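Local coordinates for uncharacterized ParM protein (Staphylococcus aureus, PDB 3JS6) that forms dynamic actin-like filaments and probably uses them to drive the segregation of plasmid DNA to daughter cells at division, at residues 183-188 and 283-288; 198-201 and 206-209; 23-28 and 100-105; 8-11 and 16-19. All coordinates share one frame; numbering follows the deposited sequence.

Interaction 1 (183-188 and 283-288); sequences EGKYSV and ITVGNI
The chains of K185 and V285 run past one another in opposing senses, an instance of a lysine using both its carbon chain and its charge in a single contact. The methylene CE of K185 presses on CG1 of V285 at 3.6 Å, and just beyond it K185 NZ donates to the carbonyl O of V285 over 3.1 Å. The ammonium comes in tilted 27° from the plane of that carbonyl. With CG anti to the backbone N (chi1 -174°) and the rest of the chain extended, K185 reaches across the distance between the backbones, whose nearest CA atoms, those of S187 and V285, are 8.8 Å apart. The charge has a stronger partner in E210, to which NZ forms a salt bridge, so NZ is shared between V285 O and the carboxylate of E210.

This lysine-valine touch is the compact part. The inner side is looser: S187 OG comes only to 4.1 Å from V285 CG1, and the hydroxyl is engaged with T200 OG1 rather than with V285. Toward solvent, K185 remains partly exposed, as does G286, where the chain leaves the helical conformation with a positive phi.

The contact joins the beginning of strand 185-191 to the chain emerging from the end of helix 263-284. Strand 196-202 lies alongside, T200 touching both K185 and V285, while F281 of the helix covers S187.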
loop_
_atom_site.group_PDB
_atom_site.type_symbol
_atom_site.label_atom_id
_atom_site.label_comp_id
_atom_site.label_asym_id
_atom_site.label_seq_id
_atom_site.Cartn_x
_atom_site.Cartn_y
_atom_site.Cartn_z
ATOM N N GLU A 183 -1.025 -11.067 -23.226
ATOM C CA GLU A 183 -1.334 -10.322 -24.436
ATOM C C GLU A 183 -2.679 -9.616 -24.334
ATOM O O GLU A 183 -3.405 -9.512 -25.313
ATOM C CB GLU A 183 -1.315 -11.247 -25.655
ATOM C CG GLU A 183 -1.447 -12.724 -25.315
ATOM C CD GLU A 183 -1.450 -13.607 -26.547
ATOM O OE1 GLU A 183 -0.362 -13.837 -27.115
ATOM O OE2 GLU A 183 -2.540 -14.069 -26.944
ATOM N N GLY A 184 -3.017 -9.102 -23.159
ATOM C CA GLY A 184 -4.280 -8.418 -23.008
ATOM C C GLY A 184 -4.110 -6.978 -22.620
ATOM O O GLY A 184 -2.994 -6.507 -22.425
ATOM N N LYS A 185 -5.229 -6.269 -22.528
ATOM C CA LYS A 185 -5.236 -4.861 -22.150
ATOM C C LYS A 185 -6.014 -4.772 -20.843
ATOM O O LYS A 185 -7.161 -5.236 -20.748
ATOM C CB LYS A 185 -5.907 -4.032 -23.235
ATOM C CG LYS A 185 -5.837 -2.543 -23.014
ATOM C CD LYS A 185 -6.171 -1.816 -24.307
ATOM C CE LYS A 185 -6.312 -0.324 -24.100
ATOM N NZ LYS A 185 -6.406 0.385 -25.400
ATOM N N TYR A 186 -5.378 -4.202 -19.828
ATOM C CA TYR A 186 -6.005 -4.109 -18.514
ATOM C C TYR A 186 -5.788 -2.750 -17.939
ATOM O O TYR A 186 -4.760 -2.130 -18.193
ATOM C CB TYR A 186 -5.375 -5.110 -17.540
ATOM C CG TYR A 186 -5.592 -6.546 -17.913
ATOM C CD1 TYR A 186 -4.931 -7.101 -18.999
ATOM C CD2 TYR A 186 -6.502 -7.337 -17.211
ATOM C CE1 TYR A 186 -5.173 -8.423 -19.384
ATOM C CE2 TYR A 186 -6.753 -8.653 -17.587
ATOM C CZ TYR A 186 -6.084 -9.186 -18.673
ATOM O OH TYR A 186 -6.313 -10.481 -19.059
ATOM N N SER A 187 -6.732 -2.299 -17.123
ATOM C CA SER A 187 -6.564 -1.010 -16.500
ATOM C C SER A 187 -6.813 -1.163 -15.025
ATOM O O SER A 187 -7.606 -2.001 -14.587
ATOM C CB SER A 187 -7.526 0.023 -17.097
ATOM O OG SER A 187 -7.191 0.313 -18.446
ATOM N N VAL A 188 -6.075 -0.391 -14.260
ATOM C CA VAL A 188 -6.237 -0.387 -12.818
ATOM C C VAL A 188 -6.854 0.969 -12.522
ATOM O O VAL A 188 -6.237 1.997 -12.816
ATOM C CB VAL A 188 -4.895 -0.478 -12.086
ATOM C CG1 VAL A 188 -5.134 -0.374 -10.548
ATOM C CG2 VAL A 188 -4.201 -1.787 -12.444
ATOM N N ILE A 283 -12.312 8.377 -23.868
ATOM C CA ILE A 283 -11.516 9.361 -24.601
ATOM C C ILE A 283 -10.069 8.917 -24.722
ATOM O O ILE A 283 -9.500 8.920 -25.812
ATOM C CB ILE A 283 -11.511 10.744 -23.887
ATOM C CG1 ILE A 283 -12.900 11.381 -23.957
ATOM C CG2 ILE A 283 -10.489 11.676 -24.542
ATOM C CD1 ILE A 283 -13.030 12.604 -23.112
ATOM N N THR A 284 -9.485 8.543 -23.585
ATOM C CA THR A 284 -8.085 8.152 -23.509
ATOM C C THR A 284 -7.720 6.689 -23.762
ATOM O O THR A 284 -6.797 6.417 -24.524
ATOM C CB THR A 284 -7.509 8.541 -22.136
ATOM O OG1 THR A 284 -7.735 9.938 -21.910
ATOM C CG2 THR A 284 -6.008 8.263 -22.078
ATOM N N VAL A 285 -8.420 5.760 -23.113
ATOM C CA VAL A 285 -8.102 4.344 -23.262
ATOM C C VAL A 285 -8.723 3.752 -24.515
ATOM O O VAL A 285 -8.077 2.990 -25.229
ATOM C CB VAL A 285 -8.547 3.532 -22.031
ATOM C CG1 VAL A 285 -7.914 2.153 -22.078
ATOM C CG2 VAL A 285 -8.160 4.259 -20.741
ATOM N N GLY A 286 -9.972 4.103 -24.787
ATOM C CA GLY A 286 -10.625 3.610 -25.984
ATOM C C GLY A 286 -11.952 2.909 -25.779
ATOM O O GLY A 286 -12.587 3.029 -24.729
ATOM N N ASN A 287 -12.373 2.179 -26.808
ATOM C CA ASN A 287 -13.622 1.443 -26.758
ATOM C C ASN A 287 -13.532 0.526 -25.557
ATOM O O ASN A 287 -12.625 -0.295 -25.471
ATOM C CB ASN A 287 -13.792 0.619 -28.037
ATOM C CG ASN A 287 -14.997 -0.303 -27.990
ATOM O OD1 ASN A 287 -15.149 -1.176 -28.845
ATOM N ND2 ASN A 287 -15.862 -0.113 -26.997
ATOM N N ILE A 288 -14.475 0.669 -24.635
ATOM C CA ILE A 288 -14.495 -0.141 -23.427
ATOM C C ILE A 288 -14.559 -1.631 -23.723
ATOM O O ILE A 288 -14.440 -2.457 -22.823
ATOM C CB ILE A 288 -15.674 0.274 -22.531
ATOM C CG1 ILE A 288 -15.515 1.760 -22.181
ATOM C CG2 ILE A 288 -15.717 -0.588 -21.269
ATOM C CD1 ILE A 288 -16.619 2.341 -21.319
#

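Interaction 2 (198-201 and 206-209); sequences IDTY and RVEE
The ring of Y201 carries the CB of R206 on one face: this methylene stands 3.9 Å from the ring centroid and 20° off the normal, a CH-pi contact. The CA of R206 lies over the same ring, nearer its rim. P163, M164 and L167 of helix 162-169 also touch Y201. The guanidinium is turned well away from this ring, the two planes being 77° apart, so the ring is met by the aliphatic root of the arginine and not by its charged end.

Edge contacts hold that end instead. R206 grips D199 side-on, with NE at 2.7 Å and NH2 at 2.9 Å from the same oxygen, OD1, which lies almost in the guanidinium plane. NH2 meets OD1 nearly in line with its C-O bond, whereas NE arrives on the anti side, out of the carboxylate plane. E208 also lies at the guanidinium edge, and its OE1 forms a longer salt bridge of 3.5 Å with R206 NH2. The arginine thus sits between two carboxylates and probably offsets their mutual repulsion. Its reach comes from a chain extended from CG to NE, with CG anti to the backbone N (chi1 178°).

On the backbone, V207 N donates to T200 O over a short 2.6 Å. Next along, S211 OG bonds both T200 N and V207 O, bridging the strands where the second one is interrupted. This is an antiparallel beta hairpin, with Y201 and R206 as a non-hydrogen-bonded pair, at the edge of the mixed sheet of an actin-like C-terminal domain.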
loop_
_atom_site.group_PDB
_atom_site.type_symbol
_atom_site.label_atom_id
_atom_site.label_comp_id
_atom_site.label_asym_id
_atom_site.label_seq_id
_atom_site.Cartn_x
_atom_site.Cartn_y
_atom_site.Cartn_z
ATOM N N ILE A 198 -5.754 6.050 -13.047
ATOM C CA ILE A 198 -5.965 4.986 -14.024
ATOM C C ILE A 198 -4.619 4.665 -14.652
ATOM O O ILE A 198 -3.933 5.563 -15.156
ATOM C CB ILE A 198 -6.937 5.389 -15.142
ATOM C CG1 ILE A 198 -8.376 5.472 -14.609
ATOM C CG2 ILE A 198 -6.877 4.353 -16.275
ATOM C CD1 ILE A 198 -8.618 6.525 -13.524
ATOM N N ASP A 199 -4.233 3.388 -14.594
ATOM C CA ASP A 199 -2.988 2.907 -15.167
ATOM C C ASP A 199 -3.367 1.788 -16.108
ATOM O O ASP A 199 -3.997 0.804 -15.704
ATOM C CB ASP A 199 -2.048 2.374 -14.074
ATOM C CG ASP A 199 -1.341 3.490 -13.339
ATOM O OD1 ASP A 199 -0.444 4.115 -13.926
ATOM O OD2 ASP A 199 -1.701 3.766 -12.182
ATOM N N THR A 200 -2.970 1.937 -17.361
ATOM C CA THR A 200 -3.298 0.959 -18.387
ATOM C C THR A 200 -2.094 0.144 -18.829
ATOM O O THR A 200 -0.996 0.665 -19.002
ATOM C CB THR A 200 -3.955 1.677 -19.568
ATOM O OG1 THR A 200 -5.221 2.197 -19.130
ATOM C CG2 THR A 200 -4.176 0.747 -20.735
ATOM N N TYR A 201 -2.318 -1.151 -18.982
ATOM C CA TYR A 201 -1.283 -2.093 -19.365
ATOM C C TYR A 201 -1.695 -2.859 -20.607
ATOM O O TYR A 201 -2.847 -3.252 -20.749
ATOM C CB TYR A 201 -1.042 -3.087 -18.210
ATOM C CG TYR A 201 -0.243 -2.521 -17.057
ATOM C CD1 TYR A 201 -0.776 -1.556 -16.200
ATOM C CD2 TYR A 201 1.078 -2.912 -16.863
ATOM C CE1 TYR A 201 0.004 -0.991 -15.175
ATOM C CE2 TYR A 201 1.858 -2.363 -15.859
ATOM C CZ TYR A 201 1.323 -1.399 -15.021
ATOM O OH TYR A 201 2.138 -0.840 -14.055
ATOM N N ARG A 206 3.093 -1.109 -19.119
ATOM C CA ARG A 206 2.266 0.065 -18.886
ATOM C C ARG A 206 2.260 0.988 -20.089
ATOM O O ARG A 206 3.302 1.237 -20.697
ATOM C CB ARG A 206 2.765 0.815 -17.655
ATOM C CG ARG A 206 2.015 2.098 -17.328
ATOM C CD ARG A 206 2.447 2.541 -15.935
ATOM N NE ARG A 206 1.733 3.719 -15.472
ATOM C CZ ARG A 206 2.014 4.955 -15.855
ATOM N NH1 ARG A 206 3.005 5.171 -16.710
ATOM N NH2 ARG A 206 1.301 5.971 -15.386
ATOM N N VAL A 207 1.075 1.484 -20.432
ATOM C CA VAL A 207 0.895 2.410 -21.552
ATOM C C VAL A 207 0.659 3.819 -20.995
ATOM O O VAL A 207 -0.468 4.173 -20.607
ATOM C CB VAL A 207 -0.327 2.031 -22.410
ATOM C CG1 VAL A 207 -0.370 2.911 -23.634
ATOM C CG2 VAL A 207 -0.259 0.556 -22.824
ATOM N N GLU A 208 1.712 4.632 -20.953
ATOM C CA GLU A 208 1.551 5.973 -20.418
ATOM C C GLU A 208 0.550 6.805 -21.190
ATOM O O GLU A 208 -0.172 7.606 -20.594
ATOM C CB GLU A 208 2.877 6.726 -20.348
ATOM C CG GLU A 208 2.674 8.174 -19.884
ATOM C CD GLU A 208 2.068 8.319 -18.487
ATOM O OE1 GLU A 208 0.924 7.869 -18.277
ATOM O OE2 GLU A 208 2.723 8.905 -17.592
ATOM N N GLU A 209 0.487 6.620 -22.501
ATOM C CA GLU A 209 -0.457 7.387 -23.313
ATOM C C GLU A 209 -1.917 7.086 -22.952
ATOM O O GLU A 209 -2.814 7.854 -23.299
ATOM C CB GLU A 209 -0.254 7.090 -24.800
ATOM C CG GLU A 209 1.191 7.127 -25.256
ATOM C CD GLU A 209 1.353 6.665 -26.696
ATOM O OE1 GLU A 209 0.776 7.307 -27.610
ATOM O OE2 GLU A 209 2.060 5.656 -26.913
#

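Interaction 3 (23-28 and 100-105); sequences EKFVIP and IGLLAR
L102 meets the ring of F25 from above, crossing it at a slant, while L103 approaches the same ring at its edge. One aromatic group is thereby clasped by two consecutive leucines of a helix. The methyl CD1 of L102 stands over the centre of the ring, 3.8 Å from the centroid and only 10° off the normal, a well-formed CH-pi contact. L103 lies at about a right angle to F25, and its CD2 comes within 3.5 Å of F25 CE2, close to the ring plane.

The phenylalanine takes this place by holding CG between its backbone N and carbonyl carbon (chi1 74°), a crowded position that raises the ring from the strand toward the helix. Two residues farther on, I27 projects from the same side of the strand. It and L102 point at each other tip to tip, and the methyl pair I27 CD1 to L102 CD1, at 3.4 Å, is tighter than ordinary van der Waals contact. The first torsion of L102 lies well off a staggered value, which is consistent with local crowding.

No hydrogen bond crosses the interface; it is wholly apolar. L103 also reaches M7, L9 and I20, so the helix covers several adjacent strands. The short strand and helix axes approach to 9.6 Å and run roughly antiparallel, 150° between their directions. This is the helix-on-sheet packing of the ribonuclease H-like core in the actin fold, where the third strand leads, through an insertion, to the helix covering the sheet's face.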
loop_
_atom_site.group_PDB
_atom_site.type_symbol
_atom_site.label_atom_id
_atom_site.label_comp_id
_atom_site.label_asym_id
_atom_site.label_seq_id
_atom_site.Cartn_x
_atom_site.Cartn_y
_atom_site.Cartn_z
ATOM N N GLU A 23 0.672 -13.640 8.173
ATOM C CA GLU A 23 0.587 -12.469 9.042
ATOM C C GLU A 23 0.573 -11.174 8.231
ATOM O O GLU A 23 1.289 -11.047 7.235
ATOM C CB GLU A 23 1.798 -12.475 9.982
ATOM C CG GLU A 23 1.577 -12.979 11.406
ATOM C CD GLU A 23 0.570 -14.114 11.546
ATOM O OE1 GLU A 23 0.862 -15.268 11.143
ATOM O OE2 GLU A 23 -0.525 -13.836 12.080
ATOM N N LYS A 24 -0.234 -10.201 8.637
ATOM C CA LYS A 24 -0.231 -8.953 7.892
ATOM C C LYS A 24 -0.554 -7.775 8.781
ATOM O O LYS A 24 -1.021 -7.969 9.883
ATOM C CB LYS A 24 -1.192 -9.034 6.689
ATOM C CG LYS A 24 -2.626 -9.382 7.019
ATOM C CD LYS A 24 -3.423 -9.573 5.725
ATOM C CE LYS A 24 -4.913 -9.713 5.988
ATOM N NZ LYS A 24 -5.711 -9.706 4.721
ATOM N N PHE A 25 -0.239 -6.563 8.324
ATOM C CA PHE A 25 -0.544 -5.359 9.091
ATOM C C PHE A 25 -0.796 -4.176 8.182
ATOM O O PHE A 25 -0.349 -4.164 7.039
ATOM C CB PHE A 25 0.597 -5.022 10.089
ATOM C CG PHE A 25 1.844 -4.444 9.448
ATOM C CD1 PHE A 25 1.876 -3.118 9.001
ATOM C CD2 PHE A 25 2.989 -5.239 9.288
ATOM C CE1 PHE A 25 3.016 -2.583 8.406
ATOM C CE2 PHE A 25 4.133 -4.728 8.694
ATOM C CZ PHE A 25 4.153 -3.388 8.248
ATOM N N VAL A 26 -1.550 -3.195 8.684
ATOM C CA VAL A 26 -1.812 -1.959 7.958
ATOM C C VAL A 26 -1.831 -0.901 9.079
ATOM O O VAL A 26 -2.603 -0.984 10.008
ATOM C CB VAL A 26 -3.133 -2.009 7.128
ATOM C CG1 VAL A 26 -4.319 -2.453 7.996
ATOM C CG2 VAL A 26 -3.363 -0.622 6.466
ATOM N N ILE A 27 -0.891 0.032 8.997
ATOM C CA ILE A 27 -0.659 1.051 10.021
ATOM C C ILE A 27 -0.387 2.371 9.337
ATOM O O ILE A 27 0.253 2.399 8.271
ATOM C CB ILE A 27 0.607 0.636 10.848
ATOM C CG1 ILE A 27 0.338 -0.717 11.527
ATOM C CG2 ILE A 27 1.001 1.724 11.869
ATOM C CD1 ILE A 27 1.584 -1.427 12.063
ATOM N N PRO A 28 -0.863 3.487 9.930
ATOM C CA PRO A 28 -0.640 4.811 9.349
ATOM C C PRO A 28 0.849 5.081 9.196
ATOM O O PRO A 28 1.647 4.680 10.031
ATOM C CB PRO A 28 -1.280 5.753 10.371
ATOM C CG PRO A 28 -2.419 4.935 10.910
ATOM C CD PRO A 28 -1.767 3.567 11.096
ATOM N N ILE A 100 10.032 -3.438 8.471
ATOM C CA ILE A 100 10.760 -4.684 8.297
ATOM C C ILE A 100 10.789 -5.396 9.651
ATOM O O ILE A 100 10.555 -6.604 9.742
ATOM C CB ILE A 100 12.190 -4.411 7.783
ATOM C CG1 ILE A 100 12.111 -4.045 6.288
ATOM C CG2 ILE A 100 13.084 -5.627 8.057
ATOM C CD1 ILE A 100 13.429 -3.614 5.659
ATOM N N GLY A 101 11.040 -4.638 10.716
ATOM C CA GLY A 101 11.082 -5.229 12.041
ATOM C C GLY A 101 9.786 -5.905 12.472
ATOM O O GLY A 101 9.816 -6.977 13.093
ATOM N N LEU A 102 8.647 -5.292 12.153
ATOM C CA LEU A 102 7.344 -5.859 12.523
ATOM C C LEU A 102 7.145 -7.204 11.836
ATOM O O LEU A 102 6.596 -8.131 12.422
ATOM C CB LEU A 102 6.180 -4.947 12.111
ATOM C CG LEU A 102 5.511 -4.004 13.112
ATOM C CD1 LEU A 102 4.239 -3.442 12.436
ATOM C CD2 LEU A 102 5.150 -4.733 14.431
ATOM N N LEU A 103 7.555 -7.294 10.578
ATOM C CA LEU A 103 7.421 -8.555 9.874
ATOM C C LEU A 103 8.404 -9.581 10.458
ATOM O O LEU A 103 8.035 -10.750 10.643
ATOM C CB LEU A 103 7.637 -8.380 8.372
ATOM C CG LEU A 103 6.606 -7.488 7.632
ATOM C CD1 LEU A 103 6.871 -7.536 6.120
ATOM C CD2 LEU A 103 5.166 -7.953 7.916
ATOM N N ALA A 104 9.618 -9.138 10.796
ATOM C CA ALA A 104 10.626 -10.039 11.367
ATOM C C ALA A 104 10.151 -10.631 12.687
ATOM O O ALA A 104 10.417 -11.799 12.991
ATOM C CB ALA A 104 11.987 -9.296 11.570
ATOM N N ARG A 105 9.423 -9.838 13.465
ATOM C CA ARG A 105 8.942 -10.307 14.747
ATOM C C ARG A 105 7.968 -11.483 14.587
ATOM O O ARG A 105 7.738 -12.232 15.528
ATOM C CB ARG A 105 8.258 -9.167 15.510
ATOM C CG ARG A 105 8.071 -9.456 17.006
ATOM C CD ARG A 105 6.599 -9.667 17.328
ATOM N NE ARG A 105 5.803 -8.483 17.001
ATOM C CZ ARG A 105 5.699 -7.411 17.781
ATOM N NH1 ARG A 105 4.958 -6.379 17.393
ATOM N NH2 ARG A 105 6.312 -7.380 18.961
#

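Interaction 4 (8-11 and 16-19); sequences ALDF and VKGK
A8 and K19 form one hydrogen-bonded pair of this antiparallel ladder, and D10 and K17 form the next. A8 N donates to K19 O at 3.0 Å, and K19 N returns to A8 O at 2.9 Å; reciprocal bonds, both 2.9 Å, join D10 N to K17 O and K17 N to D10 O. Weaker CA-H...O contacts fill the intervals, for example from V16 CA to D10 O.

Around this frame the side chains divide between two faces. On the face of F11, L9 and V16, the phenylalanine and valine extend together, flank against flank, with F11 CD2 3.8 Å from V16 CG2. L9 lays its CD2 against the backbone of G18, 3.9 Å from the glycine CA. On the other face the side chains of D10 and K17 lie alongside each other, heading in the same direction. The lysine chain bends at chi2 and chi3 (72° and 60°), which folds its CE to 3.4 Å from D10 OD2. The charged ends make only a long salt bridge of 4.0 Å, and K17 NZ bonds instead to F15 O. The loop that links the strands probably cradles nucleotide phosphate, as the equivalent hairpin does in actin.

Farther out, F11 is positioned by F92, whose ring meets it edge-to-face, and F11 O by R86. K19 reaches E331 in a salt bridge. Strand 4-11 also pairs, in parallel, with strand 111-120, and strand 15-20 pairs antiparallel with strand 23-33. Helix 325-342 covers the A8 and D10 face, while helix 90-104 packs on L9, F11 and V16.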
loop_
_atom_site.group_PDB
_atom_site.type_symbol
_atom_site.label_atom_id
_atom_site.label_comp_id
_atom_site.label_asym_id
_atom_site.label_seq_id
_atom_site.Cartn_x
_atom_site.Cartn_y
_atom_site.Cartn_z
ATOM N N ALA A 8 6.507 -8.853 2.021
ATOM C CA ALA A 8 5.882 -8.025 1.007
ATOM C C ALA A 8 5.505 -6.744 1.746
ATOM O O ALA A 8 4.877 -6.793 2.800
ATOM C CB ALA A 8 4.657 -8.687 0.450
ATOM N N LEU A 9 5.913 -5.612 1.187
ATOM C CA LEU A 9 5.685 -4.305 1.812
ATOM C C LEU A 9 5.147 -3.311 0.816
ATOM O O LEU A 9 5.530 -3.329 -0.347
ATOM C CB LEU A 9 6.994 -3.763 2.374
ATOM C CG LEU A 9 7.473 -4.406 3.678
ATOM C CD1 LEU A 9 8.945 -4.020 3.967
ATOM C CD2 LEU A 9 6.544 -3.933 4.825
ATOM N N ASP A 10 4.271 -2.432 1.286
ATOM C CA ASP A 10 3.666 -1.421 0.415
ATOM C C ASP A 10 3.676 -0.118 1.197
ATOM O O ASP A 10 2.855 0.056 2.108
ATOM C CB ASP A 10 2.229 -1.841 0.124
ATOM C CG ASP A 10 1.486 -0.855 -0.793
ATOM O OD1 ASP A 10 2.077 0.155 -1.235
ATOM O OD2 ASP A 10 0.300 -1.119 -1.083
ATOM N N PHE A 11 4.607 0.772 0.873
ATOM C CA PHE A 11 4.712 2.049 1.570
ATOM C C PHE A 11 3.886 3.086 0.819
ATOM O O PHE A 11 4.412 3.891 0.064
ATOM C CB PHE A 11 6.173 2.488 1.653
ATOM C CG PHE A 11 7.040 1.529 2.422
ATOM C CD1 PHE A 11 7.755 0.526 1.766
ATOM C CD2 PHE A 11 7.104 1.604 3.810
ATOM C CE1 PHE A 11 8.529 -0.397 2.490
ATOM C CE2 PHE A 11 7.877 0.682 4.549
ATOM C CZ PHE A 11 8.585 -0.318 3.879
ATOM N N VAL A 16 1.076 2.039 5.654
ATOM C CA VAL A 16 2.084 1.060 5.251
ATOM C C VAL A 16 1.412 -0.295 5.427
ATOM O O VAL A 16 0.832 -0.561 6.487
ATOM C CB VAL A 16 3.329 1.112 6.161
ATOM C CG1 VAL A 16 4.256 -0.047 5.837
ATOM C CG2 VAL A 16 4.058 2.430 5.965
ATOM N N LYS A 17 1.459 -1.136 4.401
ATOM C CA LYS A 17 0.859 -2.469 4.486
ATOM C C LYS A 17 2.027 -3.463 4.451
ATOM O O LYS A 17 2.983 -3.261 3.714
ATOM C CB LYS A 17 -0.057 -2.748 3.279
ATOM C CG LYS A 17 -1.484 -2.159 3.386
ATOM C CD LYS A 17 -1.511 -0.661 3.229
ATOM C CE LYS A 17 -0.970 -0.212 1.882
ATOM N NZ LYS A 17 -1.187 1.268 1.694
ATOM N N GLY A 18 1.927 -4.524 5.239
ATOM C CA GLY A 18 2.965 -5.530 5.275
ATOM C C GLY A 18 2.407 -6.938 5.385
ATOM O O GLY A 18 1.347 -7.164 5.964
ATOM N N LYS A 19 3.115 -7.912 4.822
ATOM C CA LYS A 19 2.634 -9.287 4.936
ATOM C C LYS A 19 3.812 -10.252 4.929
ATOM O O LYS A 19 4.762 -10.073 4.170
ATOM C CB LYS A 19 1.671 -9.607 3.781
ATOM C CG LYS A 19 1.029 -10.994 3.823
ATOM C CD LYS A 19 0.007 -11.172 2.703
ATOM C CE LYS A 19 -0.740 -12.506 2.847
ATOM N NZ LYS A 19 0.114 -13.670 2.471
#

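Overall arrangement
Along the chain interaction 4 comes first and interaction 3 follows; interaction 1 then opens and closes around interaction 2. They form two clusters. Interactions 3 and 4, centres 7 Å apart, share the N-terminal domain's sheet, where strands 15-20 and 23-33 are neighbours. Interactions 1 and 2, centres 8 Å apart, meet on the C-terminal domain's sheet through adjacent strands 185-191 and 196-202. Between clusters the centres lie about 23 to 35 Å apart and no atoms touch. Each cluster thus combines a hairpin contact with one between a strand and a helix or the chain leaving a helix; the two domains are the related halves of the actin fold, which probably move about a nucleotide cleft.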